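Local coordinates for pumilio homolog 23 (Arabidopsis thaliana, PDB 5WZJ), which binds RNA sequence-specifically through its Pumilio repeats, recognising an 18S rRNA sequence, and probably regulates translation and mRNA stability, at residues Gly266-Thr271 and Phe306-Lys311; Asp406-Phe409 and Asp413-Thr416; Leu476-Asp479 and Gln484-Arg487; Cys512-Asn517 and Leu545-Ile550; Thr519-Ile524 and Ser562-Lys567. All coordinates share one frame; numbering follows the deposited sequence.

Contacts 1 to 5 follow the curved all-helical array of APUM23, and none joins strands. Contact 5 is the buried one, while contacts 1 to 4 each mix buried residues with partly exposed or exposed ones. Contacts 1, 2 and 3 each set a lysine of one segment against the other, but the lysine of contact 3 makes two full hydrogen bonds to carbonyls, that of contact 2 one weak bond, and that of contact 1 is salt-bridged outside its segments. Contacts 4 and 5 lie about 8 Å apart between centres and interlock through R521, whereas contact 1 lies about 60 Å from contact 5 between centres. L476 of contact 3 packs on C512 of contact 4.

Contact 1: residues Gly266-Thr271 and Phe306-Lys311; sequences GFHIET and FNKVFK
H268 and I269 lay a loop segment of the chain against K308 and V309 in the last turn of helix 299-310, a partly buried loop-to-helix contact just before helix 271-279 begins. I269 makes the apolar half. Its CB faces the helix and stands 4.3 Å from K308 CB, and the end of the isoleucine chain, I269 CD1, reaches V309 CG2 at 4.2 Å. The aliphatic stem of K308 also runs past the loop backbone, with K308 CG 4.0 Å from I269 O.

The polar half lies toward the surface. The K308 chain is bent at both chi2 (-61°) and chi4 (61°), which folds the ammonium back beside the H268 side chain, the lysine running roughly perpendicular to the histidine. K308 NZ comes 3.2 Å from H268 NE2, oblique to the imidazole. The main polar partner of the lysine is E304, one turn earlier on the same helix, which forms a salt bridge with NZ. The same carboxylate oxygen, OE2, accepts from the backbone N of I269, so E304 ties loop and lysine together.

The helix ends in a wider pi-type turn, K311 N bonding to F306 O at 2.9 Å, while E270 takes the N-cap position ahead of helix 271-279. The contact joins the loop between helices 244-254 and 271-279 to helix 299-310, within the right-handed superhelix that Pumilio repeats form.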
# COMPACT_ATOMS: atom_id res chain seq x y z
N GLY A 266 -26.23 19.77 4.01
CA GLY A 266 -26.09 18.49 4.69
C GLY A 266 -25.99 17.31 3.73
O GLY A 266 -26.77 17.22 2.79
N PHE A 267 -25.01 16.43 3.94
CA PHE A 267 -24.82 15.27 3.08
C PHE A 267 -25.79 14.16 3.47
O PHE A 267 -25.77 13.66 4.60
CB PHE A 267 -23.38 14.77 3.16
CG PHE A 267 -23.14 13.46 2.46
CD1 PHE A 267 -22.93 13.42 1.09
CD2 PHE A 267 -23.14 12.26 3.16
CE1 PHE A 267 -22.72 12.22 0.43
CE2 PHE A 267 -22.93 11.06 2.51
CZ PHE A 267 -22.71 11.04 1.14
N HIS A 268 -26.63 13.74 2.53
CA HIS A 268 -27.67 12.76 2.77
C HIS A 268 -27.74 11.84 1.57
O HIS A 268 -27.68 12.31 0.43
CB HIS A 268 -29.02 13.47 3.03
CG HIS A 268 -30.14 12.56 3.41
ND1 HIS A 268 -31.14 12.20 2.53
CD2 HIS A 268 -30.44 11.96 4.58
CE1 HIS A 268 -32.00 11.40 3.14
NE2 HIS A 268 -31.60 11.24 4.39
N ILE A 269 -27.83 10.54 1.81
CA ILE A 269 -27.99 9.56 0.74
C ILE A 269 -29.43 9.08 0.77
O ILE A 269 -29.81 8.31 1.67
CB ILE A 269 -27.02 8.37 0.88
CG1 ILE A 269 -25.57 8.85 0.96
CG2 ILE A 269 -27.20 7.41 -0.29
CD1 ILE A 269 -24.61 7.71 1.32
N GLU A 270 -30.24 9.53 -0.19
CA GLU A 270 -31.62 9.09 -0.32
C GLU A 270 -31.68 7.59 -0.58
O GLU A 270 -30.74 6.97 -1.10
CB GLU A 270 -32.33 9.82 -1.46
CG GLU A 270 -32.42 11.32 -1.31
CD GLU A 270 -32.35 12.05 -2.65
OE1 GLU A 270 -32.52 11.37 -3.69
OE2 GLU A 270 -32.12 13.28 -2.66
N THR A 271 -32.83 7.01 -0.24
CA THR A 271 -33.00 5.56 -0.22
C THR A 271 -32.74 4.92 -1.58
O THR A 271 -32.10 3.86 -1.66
CB THR A 271 -34.41 5.23 0.28
OG1 THR A 271 -34.55 5.73 1.61
CG2 THR A 271 -34.65 3.73 0.27
N PHE A 306 -22.06 4.38 6.17
CA PHE A 306 -22.22 3.24 7.08
C PHE A 306 -23.69 2.92 7.31
O PHE A 306 -24.14 1.78 7.16
CB PHE A 306 -21.51 3.54 8.41
CG PHE A 306 -21.51 2.39 9.38
CD1 PHE A 306 -22.63 2.10 10.14
CD2 PHE A 306 -20.36 1.63 9.57
CE1 PHE A 306 -22.63 1.04 11.04
CE2 PHE A 306 -20.35 0.57 10.46
CZ PHE A 306 -21.48 0.28 11.20
N ASN A 307 -24.48 3.95 7.64
CA ASN A 307 -25.89 3.72 7.99
C ASN A 307 -26.75 3.39 6.77
O ASN A 307 -27.56 2.46 6.81
CB ASN A 307 -26.43 4.95 8.71
CG ASN A 307 -25.86 5.09 10.11
OD1 ASN A 307 -25.69 4.09 10.83
ND2 ASN A 307 -25.54 6.31 10.51
N LYS A 308 -26.61 4.15 5.68
CA LYS A 308 -27.56 4.03 4.58
C LYS A 308 -27.17 2.98 3.55
O LYS A 308 -28.05 2.47 2.84
CB LYS A 308 -27.75 5.38 3.88
CG LYS A 308 -28.12 6.52 4.83
CD LYS A 308 -29.44 6.27 5.55
CE LYS A 308 -29.81 7.46 6.47
NZ LYS A 308 -29.98 8.74 5.67
N VAL A 309 -25.90 2.65 3.41
CA VAL A 309 -25.43 1.74 2.37
C VAL A 309 -25.06 0.38 2.94
O VAL A 309 -25.55 -0.65 2.47
CB VAL A 309 -24.26 2.37 1.59
CG1 VAL A 309 -23.59 1.32 0.71
CG2 VAL A 309 -24.76 3.55 0.75
N PHE A 310 -24.21 0.35 3.96
CA PHE A 310 -23.55 -0.90 4.36
C PHE A 310 -24.27 -1.64 5.48
O PHE A 310 -24.28 -2.88 5.47
CB PHE A 310 -22.11 -0.61 4.79
CG PHE A 310 -21.25 -0.13 3.66
CD1 PHE A 310 -20.77 -1.04 2.73
CD2 PHE A 310 -20.98 1.22 3.50
CE1 PHE A 310 -20.01 -0.62 1.65
CE2 PHE A 310 -20.19 1.65 2.43
CZ PHE A 310 -19.72 0.74 1.51
N LYS A 311 -24.85 -0.93 6.44
CA LYS A 311 -25.46 -1.59 7.58
C LYS A 311 -26.53 -2.57 7.12
O LYS A 311 -27.30 -2.29 6.20
CB LYS A 311 -26.06 -0.54 8.53
CG LYS A 311 -26.57 -1.12 9.88
CD LYS A 311 -27.34 -0.08 10.69
CE LYS A 311 -28.02 -0.72 11.91
NZ LYS A 311 -28.71 0.28 12.78

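Contact 2: residues Asp406-Phe409 and Asp413-Thr416; sequences DYYF and DKST
K414 lies along the end of helix 405-410, its aliphatic chain crossing Y408 at about a right angle. K414 CB sits 3.8 Å from Y408 CE1, and the backbone O of K414 approaches the tyrosine ring at its edge, near its plane. Farther along, K414 CG passes 3.6 Å from Y408 O. A bend at chi4 (45°) then turns the ammonium to the helix end, where K414 NZ makes a weak hydrogen bond to F409 O at 3.2 Å. An alanine in place of K414 would probably leave F409 O without this donor and open a gap beside the Y408 ring.

The next shell lies round both partners. Y408 CD2 lies 3.6 Å above one face of the F409 ring, toward its rim, and F409 itself rests on L355 and E356 of helix 351-356. On the loop side, D413 OD1 takes two donors from the same face of its carboxylate plane: S415 OG at 2.7 Å on the syn side, and S415 N at 3.3 Å from well above the plane. The backbone bond closes an Asx turn round K414, in the loop after short helix 405-410, from which the lysine side chain reaches back to the carbonyls of Y408 and F409.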
# COMPACT_ATOMS: atom_id res chain seq x y z
N ASP A 406 -4.37 -21.25 5.41
CA ASP A 406 -4.90 -21.85 4.18
C ASP A 406 -4.73 -23.37 4.18
O ASP A 406 -5.61 -24.10 3.71
CB ASP A 406 -4.28 -21.23 2.93
CG ASP A 406 -2.76 -21.24 2.94
OD1 ASP A 406 -2.17 -21.41 4.04
OD2 ASP A 406 -2.14 -21.07 1.86
N TYR A 407 -3.61 -23.87 4.72
CA TYR A 407 -3.43 -25.32 4.79
C TYR A 407 -4.43 -25.96 5.75
O TYR A 407 -4.98 -27.03 5.46
CB TYR A 407 -2.00 -25.67 5.22
CG TYR A 407 -0.95 -25.37 4.18
CD1 TYR A 407 -0.32 -24.13 4.14
CD2 TYR A 407 -0.59 -26.33 3.23
CE1 TYR A 407 0.64 -23.85 3.19
CE2 TYR A 407 0.37 -26.05 2.27
CZ TYR A 407 0.98 -24.81 2.25
OH TYR A 407 1.94 -24.52 1.30
N TYR A 408 -4.68 -25.33 6.90
CA TYR A 408 -5.61 -25.92 7.84
C TYR A 408 -7.04 -25.91 7.29
O TYR A 408 -7.75 -26.91 7.39
CB TYR A 408 -5.56 -25.20 9.19
CG TYR A 408 -6.72 -25.61 10.06
CD1 TYR A 408 -6.76 -26.86 10.65
CD2 TYR A 408 -7.80 -24.75 10.25
CE1 TYR A 408 -7.84 -27.26 11.43
CE2 TYR A 408 -8.89 -25.14 11.03
CZ TYR A 408 -8.90 -26.39 11.62
OH TYR A 408 -9.98 -26.77 12.39
N PHE A 409 -7.48 -24.79 6.72
CA PHE A 409 -8.86 -24.77 6.25
C PHE A 409 -9.02 -25.53 4.94
O PHE A 409 -10.14 -25.94 4.61
CB PHE A 409 -9.37 -23.34 6.12
CG PHE A 409 -9.88 -22.76 7.42
CD1 PHE A 409 -11.17 -23.03 7.85
CD2 PHE A 409 -9.05 -21.98 8.22
CE1 PHE A 409 -11.63 -22.52 9.06
CE2 PHE A 409 -9.52 -21.46 9.42
CZ PHE A 409 -10.80 -21.74 9.84
N ASP A 413 -8.74 -33.64 6.40
CA ASP A 413 -9.31 -34.00 7.69
C ASP A 413 -8.79 -33.04 8.76
O ASP A 413 -7.65 -33.16 9.20
CB ASP A 413 -8.98 -35.45 8.04
CG ASP A 413 -9.51 -35.86 9.40
OD1 ASP A 413 -10.45 -35.21 9.91
OD2 ASP A 413 -8.99 -36.85 9.95
N LYS A 414 -9.65 -32.12 9.20
CA LYS A 414 -9.23 -31.08 10.13
C LYS A 414 -8.95 -31.62 11.53
O LYS A 414 -8.24 -30.96 12.30
CB LYS A 414 -10.27 -29.96 10.19
CG LYS A 414 -10.23 -29.06 8.97
CD LYS A 414 -11.43 -28.16 8.87
CE LYS A 414 -11.45 -27.47 7.52
NZ LYS A 414 -11.15 -28.42 6.40
N SER A 415 -9.47 -32.79 11.88
CA SER A 415 -9.24 -33.33 13.22
C SER A 415 -7.84 -33.91 13.40
O SER A 415 -7.45 -34.19 14.54
CB SER A 415 -10.29 -34.41 13.54
OG SER A 415 -10.25 -35.43 12.56
N THR A 416 -7.09 -34.09 12.32
CA THR A 416 -5.74 -34.64 12.42
C THR A 416 -4.66 -33.69 11.93
O THR A 416 -3.47 -33.95 12.16
CB THR A 416 -5.64 -35.96 11.63
OG1 THR A 416 -5.89 -35.71 10.24
CG2 THR A 416 -6.68 -36.95 12.14

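Contact 3: residues Leu476-Asp479 and Gln484-Arg487; sequences LASD and QKRR
K485 points its extended side chain at the C-terminal end of helix 468-477, slanting across L476 on the way. Near its root the meeting is apolar, with K485 CB 4.1 Å from L476 CD2. From there the lysine chain stays stretched beyond CG, and K485 CE passes 3.2 Å from L476 O before the ammonium arrives among the carbonyl groups.

Two of them grip K485 NZ. L476 O accepts from K485 NZ at 2.8 Å, with the nitrogen above the carbonyl plane, 48° out of it. S478 O accepts from K485 NZ at 2.7 Å with a straighter C=O...N angle of 152° and a smaller tilt from its plane. The two carbonyls thus hold the ammonium from different directions. As L476 and S478 lie where helix 468-477 gives way to the turn, the lysine would probably feel a favourable field from the negative end of the helix dipole.

The arrangement fastens the link between two successive helices of Pumilio 7, 468-477 and 482-490, in a protein whose repeats pack into a right-handed superhelix.

S478 is held independently. With chi1 at 71°, OG falls between the backbone N and the carbonyl carbon, where it is hydrogen-bonded to F475 O and to A480 N. The same S478 OG lies 4.2 Å from K485 CE, a van der Waals neighbour of the lysine stem. At the other side of the turn, Q484 OE1 is hydrogen-bonded to A481 N at the beginning of helix 482-490.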
# COMPACT_ATOMS: atom_id res chain seq x y z
N LEU A 476 7.22 -11.07 21.53
CA LEU A 476 8.31 -10.57 22.36
C LEU A 476 8.09 -9.12 22.79
O LEU A 476 8.53 -8.71 23.88
CB LEU A 476 9.64 -10.72 21.62
CG LEU A 476 10.08 -12.18 21.45
CD1 LEU A 476 11.45 -12.24 20.80
CD2 LEU A 476 10.14 -12.88 22.81
N ALA A 477 7.40 -8.33 21.96
CA ALA A 477 7.08 -6.95 22.31
C ALA A 477 5.78 -6.81 23.09
O ALA A 477 5.46 -5.70 23.50
CB ALA A 477 7.00 -6.09 21.03
N SER A 478 5.02 -7.89 23.28
CA SER A 478 3.73 -7.80 23.94
C SER A 478 3.93 -7.59 25.44
O SER A 478 5.05 -7.57 25.95
CB SER A 478 2.93 -9.08 23.70
OG SER A 478 3.49 -10.17 24.42
N ASP A 479 2.83 -7.45 26.19
CA ASP A 479 2.96 -7.47 27.64
C ASP A 479 2.66 -8.86 28.22
O ASP A 479 2.19 -8.97 29.35
CB ASP A 479 2.10 -6.38 28.30
CG ASP A 479 0.62 -6.66 28.23
OD1 ASP A 479 0.20 -7.46 27.38
OD2 ASP A 479 -0.13 -6.08 29.04
N GLN A 484 7.18 -16.18 30.27
CA GLN A 484 6.60 -16.77 29.07
C GLN A 484 7.46 -16.48 27.85
O GLN A 484 7.69 -17.36 27.01
CB GLN A 484 5.16 -16.26 28.89
CG GLN A 484 4.20 -16.75 30.00
CD GLN A 484 2.80 -16.13 29.94
OE1 GLN A 484 2.65 -14.93 29.70
NE2 GLN A 484 1.77 -16.95 30.16
N LYS A 485 7.96 -15.24 27.76
CA LYS A 485 8.90 -14.90 26.69
C LYS A 485 10.17 -15.73 26.81
O LYS A 485 10.65 -16.29 25.81
CB LYS A 485 9.25 -13.41 26.75
CG LYS A 485 8.02 -12.50 26.66
CD LYS A 485 8.40 -11.02 26.55
CE LYS A 485 7.14 -10.15 26.41
NZ LYS A 485 7.44 -8.70 26.48
N ARG A 486 10.73 -15.82 28.02
CA ARG A 486 11.94 -16.61 28.24
C ARG A 486 11.73 -18.07 27.83
O ARG A 486 12.61 -18.68 27.20
CB ARG A 486 12.37 -16.51 29.71
CG ARG A 486 13.58 -17.37 30.11
CD ARG A 486 14.10 -17.06 31.55
NE ARG A 486 13.22 -17.56 32.62
CZ ARG A 486 12.48 -16.78 33.42
NH1 ARG A 486 12.50 -15.46 33.28
NH2 ARG A 486 11.72 -17.32 34.37
N ARG A 487 10.58 -18.65 28.17
CA ARG A 487 10.32 -20.03 27.79
C ARG A 487 10.43 -20.22 26.28
O ARG A 487 11.00 -21.22 25.81
CB ARG A 487 8.94 -20.47 28.30
CG ARG A 487 8.55 -21.88 27.82
CD ARG A 487 7.12 -22.23 28.17
NE ARG A 487 6.81 -23.60 27.77
CZ ARG A 487 5.59 -24.10 27.74
NH1 ARG A 487 4.55 -23.35 28.09
NH2 ARG A 487 5.40 -25.36 27.36

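Contact 4: residues Cys512-Asn517 and Leu545-Ile550; sequences CFDACN and LRKLDI
F513 and L548 form the tight, buried half of this contact, while D514 and K547 pair at its outer margin. L548 places its CG almost over the middle of the F513 ring, 3.6 Å from the centroid and 8° off the ring normal, a CH-pi contact on the face. L548 CD2 reaches F513 CD2 at 3.5 Å. The F513 chi1 of -172° sets the ring opposite the backbone nitrogen and turns it to the leucine, and the two side chains run antiparallel, each passing the other.

The outer half is a single salt bridge. K547 bends at chi4 to bring NZ to a hydrogen bond with D514 OD2 at 2.9 Å, on the syn side and 21° out of the carboxylate plane; K547 NZ also lies 3.1 Å from D514 OD1. D514 is exposed and K547 partly so, and their side chains meet nearly perpendicular.

Just past L548 a Schellman motif ends helix 541-547: D549 has positive phi and I550 N bonds back to L545 O at 3.0 Å. Helix 518-530 flanks both residues, I524 touching F513 and L528 touching L548, while W560 of helix 557-565 packs on F513 and donates to L548 O. The contact so joins the ends of helices 503-514 and 541-547.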
# COMPACT_ATOMS: atom_id res chain seq x y z
N CYS A 512 15.31 -11.31 20.36
CA CYS A 512 15.55 -12.27 21.43
C CYS A 512 16.67 -11.80 22.34
O CYS A 512 16.52 -11.77 23.57
CB CYS A 512 15.89 -13.65 20.86
SG CYS A 512 14.50 -14.51 20.11
N PHE A 513 17.80 -11.42 21.74
CA PHE A 513 18.94 -10.96 22.53
C PHE A 513 18.54 -9.82 23.46
O PHE A 513 18.85 -9.83 24.66
CB PHE A 513 20.07 -10.53 21.58
CG PHE A 513 21.37 -10.22 22.28
CD1 PHE A 513 21.62 -8.94 22.77
CD2 PHE A 513 22.34 -11.19 22.43
CE1 PHE A 513 22.82 -8.65 23.41
CE2 PHE A 513 23.54 -10.91 23.06
CZ PHE A 513 23.78 -9.63 23.55
N ASP A 514 17.81 -8.84 22.92
CA ASP A 514 17.41 -7.69 23.73
C ASP A 514 16.51 -8.09 24.90
O ASP A 514 16.56 -7.46 25.96
CB ASP A 514 16.69 -6.66 22.85
CG ASP A 514 17.67 -5.83 22.03
OD1 ASP A 514 18.89 -5.89 22.29
OD2 ASP A 514 17.21 -5.11 21.12
N ALA A 515 15.71 -9.14 24.74
CA ALA A 515 14.78 -9.55 25.78
C ALA A 515 15.39 -10.54 26.79
O ALA A 515 14.68 -10.98 27.70
CB ALA A 515 13.53 -10.16 25.15
N CYS A 516 16.68 -10.87 26.66
CA CYS A 516 17.32 -11.91 27.46
C CYS A 516 18.11 -11.36 28.63
O CYS A 516 18.60 -10.23 28.61
CB CYS A 516 18.27 -12.73 26.60
SG CYS A 516 17.46 -13.94 25.65
N ASN A 517 18.28 -12.22 29.63
CA ASN A 517 19.24 -12.03 30.72
C ASN A 517 20.65 -12.35 30.23
O ASN A 517 20.85 -12.81 29.10
CB ASN A 517 18.85 -12.92 31.90
CG ASN A 517 18.74 -14.41 31.52
OD1 ASN A 517 19.55 -14.94 30.77
ND2 ASN A 517 17.72 -15.08 32.05
N LEU A 545 26.68 -8.36 14.01
CA LEU A 545 27.93 -8.58 14.72
C LEU A 545 28.32 -7.36 15.55
O LEU A 545 28.85 -7.51 16.66
CB LEU A 545 29.05 -8.94 13.72
CG LEU A 545 28.94 -10.31 13.04
CD1 LEU A 545 29.89 -10.43 11.86
CD2 LEU A 545 29.20 -11.43 14.03
N ARG A 546 28.03 -6.15 15.05
CA ARG A 546 28.37 -4.93 15.78
C ARG A 546 27.41 -4.69 16.94
O ARG A 546 27.85 -4.31 18.04
CB ARG A 546 28.35 -3.73 14.83
CG ARG A 546 29.70 -3.38 14.19
CD ARG A 546 29.62 -2.11 13.33
NE ARG A 546 29.02 -2.34 12.02
CZ ARG A 546 27.79 -1.96 11.66
NH1 ARG A 546 27.34 -2.22 10.44
NH2 ARG A 546 27.01 -1.30 12.51
N LYS A 547 26.11 -4.88 16.72
CA LYS A 547 25.13 -4.59 17.76
C LYS A 547 25.28 -5.52 18.96
O LYS A 547 25.06 -5.10 20.10
CB LYS A 547 23.72 -4.68 17.19
CG LYS A 547 22.60 -4.27 18.14
CD LYS A 547 21.26 -4.79 17.62
CE LYS A 547 20.06 -4.11 18.26
NZ LYS A 547 19.61 -4.78 19.51
N LEU A 548 25.62 -6.79 18.73
CA LEU A 548 25.85 -7.74 19.81
C LEU A 548 27.32 -7.79 20.24
O LEU A 548 27.64 -8.53 21.17
CB LEU A 548 25.38 -9.14 19.41
CG LEU A 548 23.88 -9.44 19.59
CD1 LEU A 548 23.00 -8.41 18.91
CD2 LEU A 548 23.52 -10.85 19.10
N ASP A 549 28.20 -7.03 19.59
CA ASP A 549 29.63 -6.98 19.91
C ASP A 549 30.23 -8.39 19.95
O ASP A 549 30.85 -8.80 20.93
CB ASP A 549 29.88 -6.24 21.23
CG ASP A 549 31.35 -5.99 21.49
OD1 ASP A 549 32.17 -6.12 20.55
OD2 ASP A 549 31.69 -5.68 22.64
N ILE A 550 30.02 -9.13 18.86
CA ILE A 550 30.44 -10.53 18.85
C ILE A 550 31.97 -10.62 18.92
O ILE A 550 32.51 -11.51 19.58
CB ILE A 550 29.86 -11.24 17.61
CG1 ILE A 550 28.33 -11.28 17.70
CG2 ILE A 550 30.39 -12.66 17.49
CD1 ILE A 550 27.81 -11.99 18.97

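Contact 5: residues Thr519-Ile524 and Ser562-Lys567; sequences TLREAI and SRQEAK
R521, in the part of helix 518-530 that falls in Pumilio 8, reaches Q564 on the last turn of helix 557-565, a buried helix-to-helix contact close to the C-terminal end of the modelled chain. The arginine chain runs extended from CG to NE, which carries its guanidinium across to the glutamine. R521 NH1 donates to Q564 OE1 at 2.7 Å, with the nitrogen nearly in line with the C=O bond (164°). The N-H is less straight, at 136°, and the amide plane is turned 62° from the guanidinium plane. Q564 bends at chi2, swinging its amide toward the arginine. K567 adds a flank, with K567 CB 3.7 Å from R521 NH1 near the edge of the guanidinium.

The remaining nitrogens face the end of helix 503-514 and the turn that follows: NH2 bonds to D514 O, and NE makes weak bonds to F513 O and C516 O. A leucine in place of R521 would probably leave Q564 OE1 and D514 O without this donor. W560 packs against the arginine as well.

Most of the bonding is thus charge to neutral carbonyl. Although K567 NZ, a like charge, stands 5.9 Å from R521 NH1, the oxygens of Q564, D514, F513 and C516 probably help to offset the buried charge.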
# COMPACT_ATOMS: atom_id res chain seq x y z
N THR A 519 22.69 -14.76 30.90
CA THR A 519 22.94 -16.16 30.55
C THR A 519 22.53 -16.46 29.12
O THR A 519 23.28 -17.08 28.36
CB THR A 519 22.19 -17.08 31.51
OG1 THR A 519 22.64 -16.83 32.84
CG2 THR A 519 22.43 -18.53 31.14
N LEU A 520 21.34 -16.02 28.72
CA LEU A 520 20.90 -16.33 27.37
C LEU A 520 21.56 -15.41 26.33
O LEU A 520 21.76 -15.84 25.19
CB LEU A 520 19.37 -16.25 27.29
CG LEU A 520 18.71 -17.43 28.03
CD1 LEU A 520 17.24 -17.14 28.35
CD2 LEU A 520 18.86 -18.74 27.26
N ARG A 521 21.90 -14.18 26.71
CA ARG A 521 22.69 -13.34 25.80
C ARG A 521 24.02 -13.99 25.46
O ARG A 521 24.44 -13.98 24.30
CB ARG A 521 22.93 -11.97 26.42
CG ARG A 521 21.70 -11.10 26.39
CD ARG A 521 22.01 -9.69 26.84
NE ARG A 521 20.79 -8.90 26.89
CZ ARG A 521 20.76 -7.58 27.02
NH1 ARG A 521 21.89 -6.89 27.12
NH2 ARG A 521 19.59 -6.95 27.05
N GLU A 522 24.67 -14.58 26.46
CA GLU A 522 25.92 -15.28 26.21
C GLU A 522 25.72 -16.49 25.32
O GLU A 522 26.52 -16.75 24.42
CB GLU A 522 26.56 -15.69 27.54
CG GLU A 522 27.90 -16.32 27.35
CD GLU A 522 28.70 -16.41 28.64
OE1 GLU A 522 28.16 -16.06 29.71
OE2 GLU A 522 29.87 -16.84 28.55
N ALA A 523 24.64 -17.25 25.54
CA ALA A 523 24.36 -18.40 24.69
C ALA A 523 24.14 -17.97 23.24
O ALA A 523 24.68 -18.59 22.31
CB ALA A 523 23.15 -19.18 25.22
N ILE A 524 23.36 -16.91 23.02
CA ILE A 524 23.15 -16.40 21.66
C ILE A 524 24.47 -15.94 21.06
O ILE A 524 24.77 -16.21 19.89
CB ILE A 524 22.11 -15.27 21.66
CG1 ILE A 524 20.71 -15.80 21.98
CG2 ILE A 524 22.11 -14.55 20.29
CD1 ILE A 524 19.74 -14.68 22.37
N SER A 562 30.28 -7.99 31.51
CA SER A 562 29.97 -6.92 32.46
C SER A 562 29.30 -5.73 31.77
O SER A 562 28.47 -5.06 32.38
CB SER A 562 31.22 -6.47 33.20
OG SER A 562 32.22 -6.04 32.30
N ARG A 563 29.62 -5.46 30.50
CA ARG A 563 28.87 -4.42 29.79
C ARG A 563 27.45 -4.89 29.48
O ARG A 563 26.50 -4.09 29.55
CB ARG A 563 29.60 -4.00 28.52
CG ARG A 563 31.01 -3.48 28.79
CD ARG A 563 31.57 -2.70 27.63
NE ARG A 563 30.88 -1.42 27.47
CZ ARG A 563 31.29 -0.45 26.66
NH1 ARG A 563 32.39 -0.62 25.94
NH2 ARG A 563 30.60 0.68 26.57
N GLN A 564 27.27 -6.17 29.15
CA GLN A 564 25.92 -6.68 28.88
C GLN A 564 25.08 -6.71 30.15
O GLN A 564 23.91 -6.29 30.14
CB GLN A 564 25.99 -8.07 28.26
CG GLN A 564 26.50 -8.07 26.81
CD GLN A 564 25.59 -7.31 25.86
OE1 GLN A 564 24.37 -7.27 26.04
NE2 GLN A 564 26.18 -6.71 24.83
N GLU A 565 25.64 -7.20 31.26
CA GLU A 565 24.91 -7.25 32.52
C GLU A 565 24.49 -5.86 32.99
O GLU A 565 23.53 -5.73 33.75
CB GLU A 565 25.74 -7.95 33.60
N ALA A 566 25.17 -4.81 32.52
CA ALA A 566 24.79 -3.44 32.84
C ALA A 566 23.65 -2.91 31.98
O ALA A 566 23.32 -1.72 32.11
CB ALA A 566 25.99 -2.51 32.72
N LYS A 567 23.05 -3.72 31.12
CA LYS A 567 22.00 -3.24 30.21
C LYS A 567 20.62 -3.76 30.58
O LYS A 567 20.42 -4.96 30.75
CB LYS A 567 22.34 -3.62 28.77
CG LYS A 567 23.53 -2.86 28.22
CD LYS A 567 23.87 -3.26 26.80
CE LYS A 567 25.10 -2.50 26.31
NZ LYS A 567 25.31 -2.63 24.83